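Local coordinates for protein cyclin-dependent kinase inhibitor 3 (Homo sapiens, PDB 1FPZ) that removes phosphate from phosphotyrosine and phosphoserine or phosphothreonine residues of proteins, and dephosphorylates the cell-cycle kinase CDK2 in a cyclin-dependent manner, at residues 125-130 with 156-161. The protein carries 1 engineered substitution. Sequence-based numbering, arbitrary orientation.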
ATOM      1  N   GLU A 125       4.995   2.875 -10.714  1.00 23.96           N
ATOM      2  CA  GLU A 125       3.657   3.442 -10.826  1.00 23.33           C
ATOM      3  C   GLU A 125       3.403   4.425  -9.673  1.00 23.06           C
ATOM      4  O   GLU A 125       2.672   5.412  -9.830  1.00 20.65           O
ATOM      5  CB  GLU A 125       2.578   2.334 -10.824  1.00 22.90           C
ATOM      6  CG  GLU A 125       2.556   1.438 -12.072  1.00 21.67           C
ATOM      7  CD  GLU A 125       1.428   0.417 -12.049  1.00 20.88           C
ATOM      8  OE1 GLU A 125       1.191  -0.255 -13.071  1.00 25.07           O
ATOM      9  OE2 GLU A 125       0.757   0.283 -11.019  1.00 21.96           O
ATOM     10  N   LEU A 126       3.993   4.145  -8.511  1.00 23.49           N
ATOM     11  CA  LEU A 126       3.814   5.019  -7.351  1.00 22.47           C
ATOM     12  C   LEU A 126       4.503   6.348  -7.638  1.00 23.15           C
ATOM     13  O   LEU A 126       3.906   7.412  -7.494  1.00 20.71           O
ATOM     14  CB  LEU A 126       4.414   4.379  -6.097  1.00 20.59           C
ATOM     15  CG  LEU A 126       3.664   3.236  -5.392  1.00 18.53           C
ATOM     16  CD1 LEU A 126       4.573   2.504  -4.418  1.00 16.92           C
ATOM     17  CD2 LEU A 126       2.464   3.826  -4.658  1.00 17.85           C
ATOM     18  N   THR A 127       5.765   6.278  -8.040  1.00 24.44           N
ATOM     19  CA  THR A 127       6.516   7.483  -8.326  1.00 27.30           C
ATOM     20  C   THR A 127       5.800   8.364  -9.323  1.00 28.54           C
ATOM     21  O   THR A 127       5.753   9.576  -9.160  1.00 30.21           O
ATOM     22  CB  THR A 127       7.893   7.143  -8.838  1.00 27.81           C
ATOM     23  OG1 THR A 127       8.532   6.265  -7.896  1.00 29.08           O
ATOM     24  CG2 THR A 127       8.718   8.402  -8.978  1.00 30.30           C
ATOM     25  N   THR A 128       5.211   7.755 -10.344  1.00 30.65           N
ATOM     26  CA  THR A 128       4.491   8.512 -11.351  1.00 30.06           C
ATOM     27  C   THR A 128       3.276   9.210 -10.764  1.00 31.27           C
ATOM     28  O   THR A 128       2.962  10.335 -11.153  1.00 32.07           O
ATOM     29  CB  THR A 128       4.018   7.607 -12.486  1.00 30.38           C
ATOM     30  OG1 THR A 128       5.160   7.081 -13.175  1.00 29.68           O
ATOM     31  CG2 THR A 128       3.141   8.379 -13.448  1.00 27.64           C
ATOM     32  N   CYS A 129       2.574   8.533  -9.855  1.00 31.34           N
ATOM     33  CA  CYS A 129       1.399   9.110  -9.218  1.00 32.05           C
ATOM     34  C   CYS A 129       1.819  10.365  -8.464  1.00 32.59           C
ATOM     35  O   CYS A 129       1.112  11.354  -8.479  1.00 33.03           O
ATOM     36  CB  CYS A 129       0.754   8.125  -8.217  1.00 31.47           C
ATOM     37  SG  CYS A 129      -0.697   7.158  -8.774  1.00 29.86           S
ATOM     38  N   LEU A 130       2.970  10.313  -7.807  1.00 33.38           N
ATOM     39  CA  LEU A 130       3.440  11.454  -7.038  1.00 34.88           C
ATOM     40  C   LEU A 130       3.925  12.570  -7.966  1.00 36.98           C
ATOM     41  O   LEU A 130       3.519  13.716  -7.816  1.00 36.63           O
ATOM     42  CB  LEU A 130       4.542  11.015  -6.061  1.00 33.32           C
ATOM     43  CG  LEU A 130       4.162   9.813  -5.176  1.00 30.23           C
ATOM     44  CD1 LEU A 130       5.377   9.284  -4.440  1.00 30.09           C
ATOM     45  CD2 LEU A 130       3.080  10.204  -4.206  1.00 28.65           C
ATOM     46  N   LEU A 156      13.125   3.709   0.451  1.00 33.34           N
ATOM     47  CA  LEU A 156      14.463   3.299   0.020  1.00 33.77           C
ATOM     48  C   LEU A 156      14.612   3.622  -1.456  1.00 35.32           C
ATOM     49  O   LEU A 156      15.677   4.032  -1.928  1.00 36.14           O
ATOM     50  CB  LEU A 156      14.655   1.799   0.192  1.00 33.11           C
ATOM     51  CG  LEU A 156      14.931   1.155   1.544  1.00 33.28           C
ATOM     52  CD1 LEU A 156      14.664   2.085   2.713  1.00 34.79           C
ATOM     53  CD2 LEU A 156      14.075  -0.066   1.621  1.00 33.77           C
ATOM     54  N   TYR A 157      13.523   3.424  -2.183  1.00 36.10           N
ATOM     55  CA  TYR A 157      13.497   3.654  -3.612  1.00 36.03           C
ATOM     56  C   TYR A 157      13.783   5.105  -3.960  1.00 36.51           C
ATOM     57  O   TYR A 157      14.640   5.380  -4.797  1.00 37.28           O
ATOM     58  CB  TYR A 157      12.135   3.216  -4.161  1.00 34.68           C
ATOM     59  CG  TYR A 157      12.045   3.202  -5.667  1.00 32.68           C
ATOM     60  CD1 TYR A 157      12.651   2.189  -6.423  1.00 33.13           C
ATOM     61  CD2 TYR A 157      11.365   4.215  -6.339  1.00 31.50           C
ATOM     62  CE1 TYR A 157      12.578   2.198  -7.823  1.00 31.86           C
ATOM     63  CE2 TYR A 157      11.278   4.237  -7.709  1.00 32.14           C
ATOM     64  CZ  TYR A 157      11.881   3.230  -8.455  1.00 32.81           C
ATOM     65  OH  TYR A 157      11.733   3.264  -9.818  1.00 31.90           O
ATOM     66  N   LEU A 158      13.086   6.037  -3.312  1.00 37.44           N
ATOM     67  CA  LEU A 158      13.296   7.456  -3.606  1.00 38.88           C
ATOM     68  C   LEU A 158      14.473   8.107  -2.870  1.00 41.05           C
ATOM     69  O   LEU A 158      14.764   9.271  -3.095  1.00 40.68           O
ATOM     70  CB  LEU A 158      12.018   8.258  -3.335  1.00 36.26           C
ATOM     71  CG  LEU A 158      10.803   7.989  -4.222  1.00 34.38           C
ATOM     72  CD1 LEU A 158       9.561   8.566  -3.581  1.00 32.04           C
ATOM     73  CD2 LEU A 158      11.017   8.595  -5.603  1.00 34.45           C
ATOM     74  N   SER A 159      15.133   7.376  -1.978  1.00 44.73           N
ATOM     75  CA  SER A 159      16.288   7.932  -1.265  1.00 48.18           C
ATOM     76  C   SER A 159      17.448   6.948  -1.215  1.00 51.72           C
ATOM     77  O   SER A 159      17.266   5.759  -0.978  1.00 52.38           O
ATOM     78  CB  SER A 159      15.935   8.330   0.165  1.00 45.90           C
ATOM     79  OG  SER A 159      17.095   8.806   0.823  1.00 42.82           O
ATOM     80  N   ASP A 160      18.653   7.446  -1.417  1.00 55.21           N
ATOM     81  CA  ASP A 160      19.791   6.562  -1.395  1.00 58.68           C
ATOM     82  C   ASP A 160      20.545   6.711  -0.086  1.00 59.55           C
ATOM     83  O   ASP A 160      21.555   6.046   0.144  1.00 59.74           O
ATOM     84  CB  ASP A 160      20.660   6.866  -2.613  1.00 61.61           C
ATOM     85  CG  ASP A 160      19.902   6.641  -3.923  1.00 64.34           C
ATOM     86  OD1 ASP A 160      20.213   7.326  -4.930  1.00 65.51           O
ATOM     87  OD2 ASP A 160      18.991   5.771  -3.938  1.00 64.46           O
ATOM     88  N   THR A 161      20.009   7.547   0.797  1.00 60.31           N
ATOM     89  CA  THR A 161      20.642   7.801   2.083  1.00 60.44           C
ATOM     90  C   THR A 161      19.937   7.138   3.269  1.00 61.21           C
ATOM     91  O   THR A 161      20.555   6.890   4.309  1.00 61.45           O
ATOM     92  CB  THR A 161      20.720   9.322   2.344  1.00 59.87           C
ATOM     93  OG1 THR A 161      19.432   9.806   2.736  1.00 58.26           O
ATOM     94  CG2 THR A 161      21.141  10.059   1.076  1.00 58.27           C
TER
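Helix 116-131 meets the C-terminal end of helix 146-158 at Thr127 and Leu158, whose CA atoms lie 8.3 Å apart, and the chain leaves helical geometry at Ser159. This is helix-on-helix packing within the protein-tyrosine phosphatase fold, away from the active site. Thr127 carries much of the contact, with both branches of its side chain. Thr127 OG1 sits at the edge of the Tyr157 ring, near the ring plane, 3.4 Å from Tyr157 CE2; the two side chains cross at about a right angle. That hydroxyl is hydrogen-bonded to Met123 O one turn back in its own helix: chi1 of -54° sets OG1 beside the backbone N, where it can reach back to that carbonyl. Tyr157 also touches Met123 and Glu124, in the preceding turn of helix 116-131. The methyl of Thr127 serves the other neighbour: the side chains of Thr127 and Leu158 run past each other in opposite directions, with Thr127 CG2 4.1 Å from Leu158 CD2. Buried Leu130 adds a looser apolar contact, its CD1 4.3 Å from Leu158 CD1, and no hydrogen bond joins the two segments. Past the helix end, Ser159 OG accepts from Thr161 N at 3.2 Å in an ST turn.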